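Local coordinates for amyloid-like protein 1 (Homo sapiens, PDB 3PMR) that dimerises through its E2 domain, probably binds heparin and is likely to act in cell adhesion, as a homologue of the amyloid precursor protein, at the interface of chains A and B. Sequence-based numbering; all coordinates share one arbitrary frame. Chains: chain A/B, Amyloid-like protein 1.

Contact 1: the interface of chains A and B. Residues chain A 148, 151, 166, 169-170, 173; chain B 45, 49, 52, 78, 82.
A:Tyr151 and A:Arg166 meet the carboxylate of B:Glu82 from chain A. The phenol OH of A:Tyr151 gives a hydrogen bond of 2.5 Å to OE2 of B:Glu82 on its anti lone pair, with ring and carboxylate planes 87° apart. On the syn side, tilted out of the carboxylate plane, NE of A:Arg166 donates to the same OE2 at 2.8 Å, while NH2 of A:Arg166 reaches OE1 of B:Glu82 at 2.9 Å from above the carboxylate plane. The arginine thus grips the acid side-on through NE and NH2 in a salt bridge, and its extended chain carries CG and CD past CD1 of B:Leu78. Bonds to both oxygens, two of them on OE2, hold the carboxylate's rotation and would be expected to favour its charged form.

Apolar contacts fill the middle. CG2 of B:Ile45 touches the edge of the A:Tyr151 ring, 3.5 Å from CD2. B:Met49 bends at chi2 (-69°): its CG packs on CD1 of A:Leu173, SD lies 3.7 Å from CA of A:His170, and the methyl CE reaches CG1 of A:Val169.

Beyond the methionine, the imidazole of A:His170 stacks on the indole of B:Trp52, its centroid 3.8 Å from that of the six-membered ring with planes 11° apart.

Chain A supplies helices 126-157 and 166-187, and chain B helices 26-56 and 64-119, so this patch of the two-fold E2 dimer joins a helix pair from each subunit.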
ATOM      1  N   LEU A 148       4.135  13.892  -9.816  1.00 28.17           N
ATOM      2  CA  LEU A 148       4.782  12.786 -10.521  1.00 32.57           C
ATOM      3  C   LEU A 148       4.424  11.435  -9.894  1.00 28.68           C
ATOM      4  O   LEU A 148       4.086  10.485 -10.599  1.00 29.69           O
ATOM      5  CB  LEU A 148       6.304  12.958 -10.502  1.00 21.86           C
ATOM      6  CG  LEU A 148       6.916  14.147 -11.241  1.00 28.50           C
ATOM      7  CD1 LEU A 148       8.396  14.238 -10.917  1.00 35.30           C
ATOM      8  CD2 LEU A 148       6.707  13.988 -12.727  1.00 28.26           C
ATOM      9  N   TYR A 151       0.856  10.198 -10.557  1.00 30.28           N
ATOM     10  CA  TYR A 151       0.770   9.649 -11.907  1.00 28.03           C
ATOM     11  C   TYR A 151       1.424   8.267 -11.976  1.00 27.41           C
ATOM     12  O   TYR A 151       0.860   7.330 -12.547  1.00 25.52           O
ATOM     13  CB  TYR A 151       1.450  10.606 -12.893  1.00 25.26           C
ATOM     14  CG  TYR A 151       1.449  10.151 -14.341  1.00 31.41           C
ATOM     15  CD1 TYR A 151       0.306   9.598 -14.931  1.00 26.63           C
ATOM     16  CD2 TYR A 151       2.583  10.320 -15.136  1.00 34.78           C
ATOM     17  CE1 TYR A 151       0.301   9.223 -16.282  1.00 30.47           C
ATOM     18  CE2 TYR A 151       2.587   9.954 -16.479  1.00 32.01           C
ATOM     19  CZ  TYR A 151       1.454   9.409 -17.042  1.00 29.24           C
ATOM     20  OH  TYR A 151       1.496   9.031 -18.358  1.00 35.60           O
ATOM     21  N   ARG A 166      -2.552  12.263 -18.279  1.00 27.98           N
ATOM     22  CA  ARG A 166      -1.434  12.836 -19.023  1.00 35.37           C
ATOM     23  C   ARG A 166      -1.418  14.360 -19.140  1.00 28.32           C
ATOM     24  O   ARG A 166      -0.441  15.005 -18.763  1.00 26.46           O
ATOM     25  CB  ARG A 166      -1.366  12.212 -20.422  1.00 29.52           C
ATOM     26  CG  ARG A 166      -1.112  10.709 -20.404  1.00 24.66           C
ATOM     27  CD  ARG A 166      -1.084  10.136 -21.812  1.00 29.19           C
ATOM     28  NE  ARG A 166      -1.110   8.678 -21.793  1.00 31.79           N
ATOM     29  CZ  ARG A 166      -1.378   7.923 -22.853  1.00 38.73           C
ATOM     30  NH1 ARG A 166      -1.634   8.499 -24.023  1.00 29.60           N
ATOM     31  NH2 ARG A 166      -1.422   6.602 -22.737  1.00 22.85           N
ATOM     32  N   VAL A 169      -1.171  16.255 -15.644  1.00 24.94           N
ATOM     33  CA  VAL A 169       0.160  16.238 -15.042  1.00 24.40           C
ATOM     34  C   VAL A 169       1.071  17.210 -15.808  1.00 26.79           C
ATOM     35  O   VAL A 169       1.849  17.953 -15.212  1.00 25.49           O
ATOM     36  CB  VAL A 169       0.784  14.818 -15.085  1.00 32.56           C
ATOM     37  CG1 VAL A 169       2.199  14.854 -14.546  1.00 28.76           C
ATOM     38  CG2 VAL A 169      -0.065  13.848 -14.270  1.00 29.33           C
ATOM     39  N   HIS A 170       0.954  17.177 -17.136  1.00 24.03           N
ATOM     40  CA  HIS A 170       1.732  18.020 -18.047  1.00 29.40           C
ATOM     41  C   HIS A 170       1.511  19.496 -17.680  1.00 32.61           C
ATOM     42  O   HIS A 170       2.457  20.275 -17.525  1.00 26.41           O
ATOM     43  CB  HIS A 170       1.285  17.741 -19.496  1.00 28.92           C
ATOM     44  CG  HIS A 170       2.082  18.476 -20.524  1.00 41.18           C
ATOM     45  ND1 HIS A 170       3.457  18.537 -20.487  1.00 41.14           N
ATOM     46  CD2 HIS A 170       1.702  19.210 -21.596  1.00 43.35           C
ATOM     47  CE1 HIS A 170       3.890  19.285 -21.487  1.00 41.58           C
ATOM     48  NE2 HIS A 170       2.844  19.706 -22.174  1.00 44.06           N
ATOM     49  N   LEU A 173       2.715  20.399 -13.929  1.00 31.71           N
ATOM     50  CA  LEU A 173       4.167  20.496 -13.877  1.00 34.24           C
ATOM     51  C   LEU A 173       4.632  21.849 -14.443  1.00 33.52           C
ATOM     52  O   LEU A 173       5.549  22.457 -13.907  1.00 26.88           O
ATOM     53  CB  LEU A 173       4.809  19.324 -14.625  1.00 33.35           C
ATOM     54  CG  LEU A 173       4.649  17.969 -13.906  1.00 34.96           C
ATOM     55  CD1 LEU A 173       5.201  16.832 -14.770  1.00 24.47           C
ATOM     56  CD2 LEU A 173       5.398  18.029 -12.573  1.00 23.12           C
TER
ATOM     57  N   ILE B  45       9.303  10.001 -16.063  1.00 26.28           N
ATOM     58  CA  ILE B  45       8.098  10.750 -16.381  1.00 26.53           C
ATOM     59  C   ILE B  45       8.443  12.232 -16.454  1.00 26.14           C
ATOM     60  O   ILE B  45       8.001  12.945 -17.347  1.00 27.51           O
ATOM     61  CB  ILE B  45       7.015  10.579 -15.296  1.00 27.00           C
ATOM     62  CG1 ILE B  45       6.565   9.117 -15.231  1.00 33.61           C
ATOM     63  CG2 ILE B  45       5.846  11.505 -15.586  1.00 25.31           C
ATOM     64  CD1 ILE B  45       5.634   8.801 -14.072  1.00 42.13           C
ATOM     65  N   MET B  49       8.009  14.645 -19.629  1.00 26.33           N
ATOM     66  CA  MET B  49       7.124  15.805 -19.533  1.00 21.62           C
ATOM     67  C   MET B  49       7.861  17.083 -19.918  1.00 25.83           C
ATOM     68  O   MET B  49       7.288  17.979 -20.532  1.00 23.81           O
ATOM     69  CB  MET B  49       6.555  15.933 -18.111  1.00 22.75           C
ATOM     70  CG  MET B  49       5.491  14.868 -17.753  1.00 22.48           C
ATOM     71  SD  MET B  49       3.914  15.053 -18.639  1.00 30.39           S
ATOM     72  CE  MET B  49       3.008  13.584 -18.081  1.00 27.44           C
ATOM     73  N   TRP B  52       8.261  17.124 -23.644  1.00 25.09           N
ATOM     74  CA  TRP B  52       6.954  17.448 -24.194  1.00 28.34           C
ATOM     75  C   TRP B  52       6.685  18.960 -24.124  1.00 25.32           C
ATOM     76  O   TRP B  52       6.208  19.552 -25.089  1.00 29.76           O
ATOM     77  CB  TRP B  52       5.881  16.684 -23.422  1.00 25.24           C
ATOM     78  CG  TRP B  52       4.528  16.730 -24.033  1.00 24.70           C
ATOM     79  CD1 TRP B  52       4.185  17.247 -25.249  1.00 30.86           C
ATOM     80  CD2 TRP B  52       3.322  16.235 -23.449  1.00 29.66           C
ATOM     81  NE1 TRP B  52       2.831  17.108 -25.458  1.00 28.65           N
ATOM     82  CE2 TRP B  52       2.279  16.488 -24.367  1.00 35.10           C
ATOM     83  CE3 TRP B  52       3.019  15.593 -22.234  1.00 24.21           C
ATOM     84  CZ2 TRP B  52       0.950  16.133 -24.106  1.00 31.85           C
ATOM     85  CZ3 TRP B  52       1.697  15.239 -21.978  1.00 28.42           C
ATOM     86  CH2 TRP B  52       0.679  15.509 -22.912  1.00 32.28           C
ATOM     87  N   LEU B  78       4.265   8.135 -23.649  1.00 22.05           N
ATOM     88  CA  LEU B  78       3.669   7.986 -22.327  1.00 29.62           C
ATOM     89  C   LEU B  78       2.874   6.678 -22.235  1.00 27.78           C
ATOM     90  O   LEU B  78       2.735   6.106 -21.161  1.00 30.31           O
ATOM     91  CB  LEU B  78       2.763   9.173 -22.007  1.00 26.10           C
ATOM     92  CG  LEU B  78       3.477  10.500 -21.703  1.00 32.94           C
ATOM     93  CD1 LEU B  78       2.434  11.618 -21.605  1.00 28.70           C
ATOM     94  CD2 LEU B  78       4.281  10.388 -20.416  1.00 23.73           C
ATOM     95  N   GLU B  82       3.658   3.991 -19.429  1.00 24.34           N
ATOM     96  CA  GLU B  82       2.605   3.527 -18.540  1.00 28.85           C
ATOM     97  C   GLU B  82       2.570   1.996 -18.523  1.00 29.66           C
ATOM     98  O   GLU B  82       2.369   1.390 -17.472  1.00 29.09           O
ATOM     99  CB  GLU B  82       1.245   4.087 -18.981  1.00 30.95           C
ATOM    100  CG  GLU B  82       1.015   5.562 -18.597  1.00 35.90           C
ATOM    101  CD  GLU B  82      -0.061   6.236 -19.441  1.00 41.41           C
ATOM    102  OE1 GLU B  82      -0.826   5.518 -20.120  1.00 36.90           O
ATOM    103  OE2 GLU B  82      -0.147   7.482 -19.421  1.00 38.54           O
TER

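Contact 2: the interface of chains A and B. Residues chain A 170, 174; chain B 49, 52-53, 56-57.
A:His170 meets B:Ala53 and B:Asp56 across the dimer of all-helical E2 domains, where helix 166-187 of one subunit packs on helix 26-56 of the other. Its CG stands anti to the backbone N (chi1 -176°), which directs the imidazole outward to these partners. From CB, at the rim of the B:Trp52 indole, the side chain runs on over that ring. CE1 points at the backbone of B:Ala53, 3.6 Å from its CA, which meets the imidazole edge in plane. At the tip, NE2 donates to OD2 of B:Asp56 over 3.2 Å, on the anti lone pair and bent to 146° at the hydrogen. This carboxylate is poorly ordered, and the geometry of the bond is correspondingly uncertain. An alanine in place of B:Trp52 would probably leave one face of the histidine without its stacking partner and the ring freer to turn away from B:Asp56. Over the opposite face, toward the rim, comes OE1 of A:Gln174, the side-chain amide oxygen, 3.9 Å above the plane. The amide NE2 of A:Gln174 rests 3.3 Å from the methyl CB of B:Ala53, brought there by a chain extended beyond CG.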
ATOM      1  N   HIS A 170       0.954  17.177 -17.136  1.00 24.03           N
ATOM      2  CA  HIS A 170       1.732  18.020 -18.047  1.00 29.40           C
ATOM      3  C   HIS A 170       1.511  19.496 -17.680  1.00 32.61           C
ATOM      4  O   HIS A 170       2.457  20.275 -17.525  1.00 26.41           O
ATOM      5  CB  HIS A 170       1.285  17.741 -19.496  1.00 28.92           C
ATOM      6  CG  HIS A 170       2.082  18.476 -20.524  1.00 41.18           C
ATOM      7  ND1 HIS A 170       3.457  18.537 -20.487  1.00 41.14           N
ATOM      8  CD2 HIS A 170       1.702  19.210 -21.596  1.00 43.35           C
ATOM      9  CE1 HIS A 170       3.890  19.285 -21.487  1.00 41.58           C
ATOM     10  NE2 HIS A 170       2.844  19.706 -22.174  1.00 44.06           N
ATOM     11  N   GLN A 174       3.996  22.330 -15.507  1.00 27.97           N
ATOM     12  CA  GLN A 174       4.375  23.634 -16.058  1.00 30.81           C
ATOM     13  C   GLN A 174       3.921  24.771 -15.132  1.00 27.49           C
ATOM     14  O   GLN A 174       4.547  25.826 -15.075  1.00 32.45           O
ATOM     15  CB  GLN A 174       3.784  23.839 -17.456  1.00 29.68           C
ATOM     16  CG  GLN A 174       4.471  23.012 -18.526  1.00 45.74           C
ATOM     17  CD  GLN A 174       3.893  23.241 -19.910  1.00 71.31           C
ATOM     18  OE1 GLN A 174       2.697  23.037 -20.141  1.00 73.50           O
ATOM     19  NE2 GLN A 174       4.745  23.663 -20.843  1.00 74.80           N
TER
ATOM     20  N   MET B  49       8.009  14.645 -19.629  1.00 26.33           N
ATOM     21  CA  MET B  49       7.124  15.805 -19.533  1.00 21.62           C
ATOM     22  C   MET B  49       7.861  17.083 -19.918  1.00 25.83           C
ATOM     23  O   MET B  49       7.288  17.979 -20.532  1.00 23.81           O
ATOM     24  CB  MET B  49       6.555  15.933 -18.111  1.00 22.75           C
ATOM     25  CG  MET B  49       5.491  14.868 -17.753  1.00 22.48           C
ATOM     26  SD  MET B  49       3.914  15.053 -18.639  1.00 30.39           S
ATOM     27  CE  MET B  49       3.008  13.584 -18.081  1.00 27.44           C
ATOM     28  N   TRP B  52       8.261  17.124 -23.644  1.00 25.09           N
ATOM     29  CA  TRP B  52       6.954  17.448 -24.194  1.00 28.34           C
ATOM     30  C   TRP B  52       6.685  18.960 -24.124  1.00 25.32           C
ATOM     31  O   TRP B  52       6.208  19.552 -25.089  1.00 29.76           O
ATOM     32  CB  TRP B  52       5.881  16.684 -23.422  1.00 25.24           C
ATOM     33  CG  TRP B  52       4.528  16.730 -24.033  1.00 24.70           C
ATOM     34  CD1 TRP B  52       4.185  17.247 -25.249  1.00 30.86           C
ATOM     35  CD2 TRP B  52       3.322  16.235 -23.449  1.00 29.66           C
ATOM     36  NE1 TRP B  52       2.831  17.108 -25.458  1.00 28.65           N
ATOM     37  CE2 TRP B  52       2.279  16.488 -24.367  1.00 35.10           C
ATOM     38  CE3 TRP B  52       3.019  15.593 -22.234  1.00 24.21           C
ATOM     39  CZ2 TRP B  52       0.950  16.133 -24.106  1.00 31.85           C
ATOM     40  CZ3 TRP B  52       1.697  15.239 -21.978  1.00 28.42           C
ATOM     41  CH2 TRP B  52       0.679  15.509 -22.912  1.00 32.28           C
ATOM     42  N   ALA B  53       6.980  19.581 -22.986  1.00 27.23           N
ATOM     43  CA  ALA B  53       6.764  21.018 -22.837  1.00 29.57           C
ATOM     44  C   ALA B  53       7.598  21.794 -23.869  1.00 32.91           C
ATOM     45  O   ALA B  53       7.076  22.659 -24.574  1.00 40.42           O
ATOM     46  CB  ALA B  53       7.128  21.462 -21.416  1.00 31.92           C
ATOM     47  N   ASP B  56       6.169  21.371 -27.281  1.00 41.72           N
ATOM     48  CA  ASP B  56       4.846  21.991 -27.277  1.00 45.17           C
ATOM     49  C   ASP B  56       4.922  23.503 -27.476  1.00 46.75           C
ATOM     50  O   ASP B  56       4.040  24.104 -28.083  1.00 38.40           O
ATOM     51  CB  ASP B  56       4.136  21.705 -25.951  1.00 55.39           C
ATOM     52  CG  ASP B  56       2.741  21.157 -26.143  1.00 72.69           C
ATOM     53  OD1 ASP B  56       2.206  21.284 -27.263  1.00 70.90           O
ATOM     54  OD2 ASP B  56       2.176  20.607 -25.173  1.00101.29           O
ATOM     55  N   ASN B  57       5.975  24.109 -26.948  1.00 41.94           N
ATOM     56  CA  ASN B  57       6.177  25.547 -27.056  1.00 55.41           C
ATOM     57  C   ASN B  57       6.407  25.996 -28.501  1.00 48.53           C
ATOM     58  O   ASN B  57       6.230  27.169 -28.830  1.00 52.17           O
ATOM     59  CB  ASN B  57       7.364  25.962 -26.179  1.00 49.39           C
ATOM     60  CG  ASN B  57       6.929  26.640 -24.891  1.00 86.30           C
ATOM     61  OD1 ASN B  57       6.599  27.829 -24.885  1.00 96.52           O
ATOM     62  ND2 ASN B  57       6.914  25.885 -23.794  1.00 68.36           N
TER

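Contact 3: the interface of chains A and B. Residues chain A 38-39, 42; chain B 145, 148-149, 152.
The guanidinium of B:Arg145 has the methyl CE of A:Met42 over one face, offset toward the rim and 3.8 Å above the plane, and the carboxylate of A:Glu39 in plane at its edge. The two charged groups meet end-on, their planes 22° apart: NH1 of B:Arg145 donates to the syn lone pair of OE1 of A:Glu39 at 3.3 Å, and NH2 of B:Arg145 to OE2 of A:Glu39 at 3.1 Å. A bend at chi3 (60°) turns the arginine tip to meet the acid.

The guanidinium of B:Arg149 carries the carbonyl O of B:Arg145 over one face, toward the rim. At its edge lie OE2 of A:Glu38, NH2 of B:Arg145 and water 1. NE of B:Arg149 forms a salt bridge to OE2 of A:Glu38 at 3.1 Å, though the hydrogen bond is weak. Water 1 bridges NE and NH2 of B:Arg149 to OE2 of A:Glu38 and OE2 of A:Glu39.

Beneath the charges, SD of A:Met42 packs 3.8 Å from CB of B:Arg149. B:Gln152 lays its amide beside CG of A:Glu38, and its NE2 donates to the carbonyl O of B:Arg149.

Acidic side chains of helix 26-57 of chain A here face arginines of helix 126-157 of chain B, the two helices lying against each other across the two-fold dimer.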
ATOM      1  N   GLU A  38      -8.530  -2.554   8.511  1.00 27.90           N
ATOM      2  CA  GLU A  38      -8.112  -3.821   7.925  1.00 33.76           C
ATOM      3  C   GLU A  38      -8.451  -4.906   8.947  1.00 36.45           C
ATOM      4  O   GLU A  38      -9.144  -5.870   8.634  1.00 31.00           O
ATOM      5  CB  GLU A  38      -6.608  -3.808   7.657  1.00 32.50           C
ATOM      6  CG  GLU A  38      -6.048  -5.089   7.049  1.00 43.31           C
ATOM      7  CD  GLU A  38      -4.548  -4.993   6.818  1.00 46.21           C
ATOM      8  OE1 GLU A  38      -4.123  -4.081   6.083  1.00 42.34           O
ATOM      9  OE2 GLU A  38      -3.793  -5.816   7.378  1.00 46.55           O
ATOM     10  N   GLU A  39      -7.967  -4.730  10.174  1.00 30.84           N
ATOM     11  CA  GLU A  39      -8.227  -5.687  11.251  1.00 28.69           C
ATOM     12  C   GLU A  39      -9.722  -5.833  11.525  1.00 25.96           C
ATOM     13  O   GLU A  39     -10.219  -6.942  11.731  1.00 35.18           O
ATOM     14  CB  GLU A  39      -7.533  -5.251  12.550  1.00 31.93           C
ATOM     15  CG  GLU A  39      -6.016  -5.335  12.557  1.00 40.22           C
ATOM     16  CD  GLU A  39      -5.487  -6.735  12.281  1.00 66.01           C
ATOM     17  OE1 GLU A  39      -6.069  -7.719  12.793  1.00 60.07           O
ATOM     18  OE2 GLU A  39      -4.475  -6.851  11.559  1.00 68.15           O
ATOM     19  N   MET A  42     -11.359  -7.846   8.681  1.00 27.02           N
ATOM     20  CA  MET A  42     -10.888  -9.221   8.699  1.00 31.03           C
ATOM     21  C   MET A  42     -11.674 -10.001   9.752  1.00 24.00           C
ATOM     22  O   MET A  42     -12.100 -11.122   9.504  1.00 28.59           O
ATOM     23  CB  MET A  42      -9.386  -9.280   9.016  1.00 27.18           C
ATOM     24  CG  MET A  42      -8.471  -9.138   7.806  1.00 25.92           C
ATOM     25  SD  MET A  42      -6.737  -8.912   8.291  1.00 37.46           S
ATOM     26  CE  MET A  42      -6.271 -10.576   8.795  1.00 27.72           C
TER
ATOM     27  N   ARG B 145      -5.044 -15.662   8.697  1.00 23.93           N
ATOM     28  CA  ARG B 145      -5.031 -14.207   8.596  1.00 26.03           C
ATOM     29  C   ARG B 145      -4.597 -13.774   7.207  1.00 25.31           C
ATOM     30  O   ARG B 145      -5.090 -12.780   6.674  1.00 25.93           O
ATOM     31  CB  ARG B 145      -4.102 -13.609   9.662  1.00 29.70           C
ATOM     32  CG  ARG B 145      -4.715 -13.623  11.070  1.00 24.38           C
ATOM     33  CD  ARG B 145      -3.701 -13.252  12.144  1.00 38.76           C
ATOM     34  NE  ARG B 145      -3.136 -11.920  11.951  1.00 41.41           N
ATOM     35  CZ  ARG B 145      -3.819 -10.782  12.076  1.00 53.56           C
ATOM     36  NH1 ARG B 145      -5.107 -10.804  12.395  1.00 44.45           N
ATOM     37  NH2 ARG B 145      -3.210  -9.620  11.881  1.00 41.48           N
ATOM     38  N   LEU B 148      -7.631 -14.192   4.948  1.00 22.63           N
ATOM     39  CA  LEU B 148      -8.611 -13.154   5.250  1.00 20.89           C
ATOM     40  C   LEU B 148      -8.161 -11.777   4.766  1.00 29.93           C
ATOM     41  O   LEU B 148      -8.950 -11.033   4.175  1.00 27.55           O
ATOM     42  CB  LEU B 148      -8.874 -13.102   6.764  1.00 20.09           C
ATOM     43  CG  LEU B 148      -9.525 -14.323   7.434  1.00 29.34           C
ATOM     44  CD1 LEU B 148      -9.281 -14.287   8.927  1.00 27.23           C
ATOM     45  CD2 LEU B 148     -11.020 -14.346   7.141  1.00 26.01           C
ATOM     46  N   ARG B 149      -6.899 -11.435   5.024  1.00 24.13           N
ATOM     47  CA  ARG B 149      -6.353 -10.138   4.607  1.00 28.79           C
ATOM     48  C   ARG B 149      -6.372  -9.978   3.087  1.00 25.77           C
ATOM     49  O   ARG B 149      -6.682  -8.903   2.568  1.00 25.45           O
ATOM     50  CB  ARG B 149      -4.912  -9.959   5.115  1.00 25.57           C
ATOM     51  CG  ARG B 149      -4.325  -8.584   4.798  1.00 32.31           C
ATOM     52  CD  ARG B 149      -2.936  -8.383   5.407  1.00 34.13           C
ATOM     53  NE  ARG B 149      -2.920  -8.700   6.830  1.00 34.52           N
ATOM     54  CZ  ARG B 149      -2.381  -9.801   7.351  1.00 38.67           C
ATOM     55  NH1 ARG B 149      -1.799 -10.706   6.571  1.00 27.70           N
ATOM     56  NH2 ARG B 149      -2.433 -10.002   8.660  1.00 41.97           N
ATOM     57  N   GLN B 152      -9.893  -9.333   2.039  1.00 22.82           N
ATOM     58  CA  GLN B 152     -10.217  -8.000   2.518  1.00 26.87           C
ATOM     59  C   GLN B 152      -9.620  -6.934   1.598  1.00 26.43           C
ATOM     60  O   GLN B 152     -10.271  -5.937   1.284  1.00 24.89           O
ATOM     61  CB  GLN B 152      -9.693  -7.832   3.949  1.00 20.22           C
ATOM     62  CG  GLN B 152      -9.780  -6.413   4.488  1.00 23.06           C
ATOM     63  CD  GLN B 152      -8.589  -5.564   4.091  1.00 30.25           C
ATOM     64  OE1 GLN B 152      -8.678  -4.334   4.056  1.00 46.19           O
ATOM     65  NE2 GLN B 152      -7.468  -6.209   3.790  1.00 30.16           N
TER
HETATM   66  O   HOH W   1      -3.234  -7.426   9.427  1.00 35.36           O

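Contacts 1 and 2 adjoin, their C-alpha centres about 9 Å apart, and share A:His170, B:Met49 and B:Trp52, so they form one continuous patch. Between C-alpha centres, contact 3 lies about 35 Å from contact 1 and about 44 Å from contact 2. In contacts 1 and 3, helix 126-157 of one chain meets helix 26-56 (26-57 in chain A) of the other, but the chains exchange roles. Each contact has its twin in the two-fold dimer, and with these separations the patches are well spread over the interface. Such widely spaced contacts would be likely to help set the relative orientation of the two E2 domains.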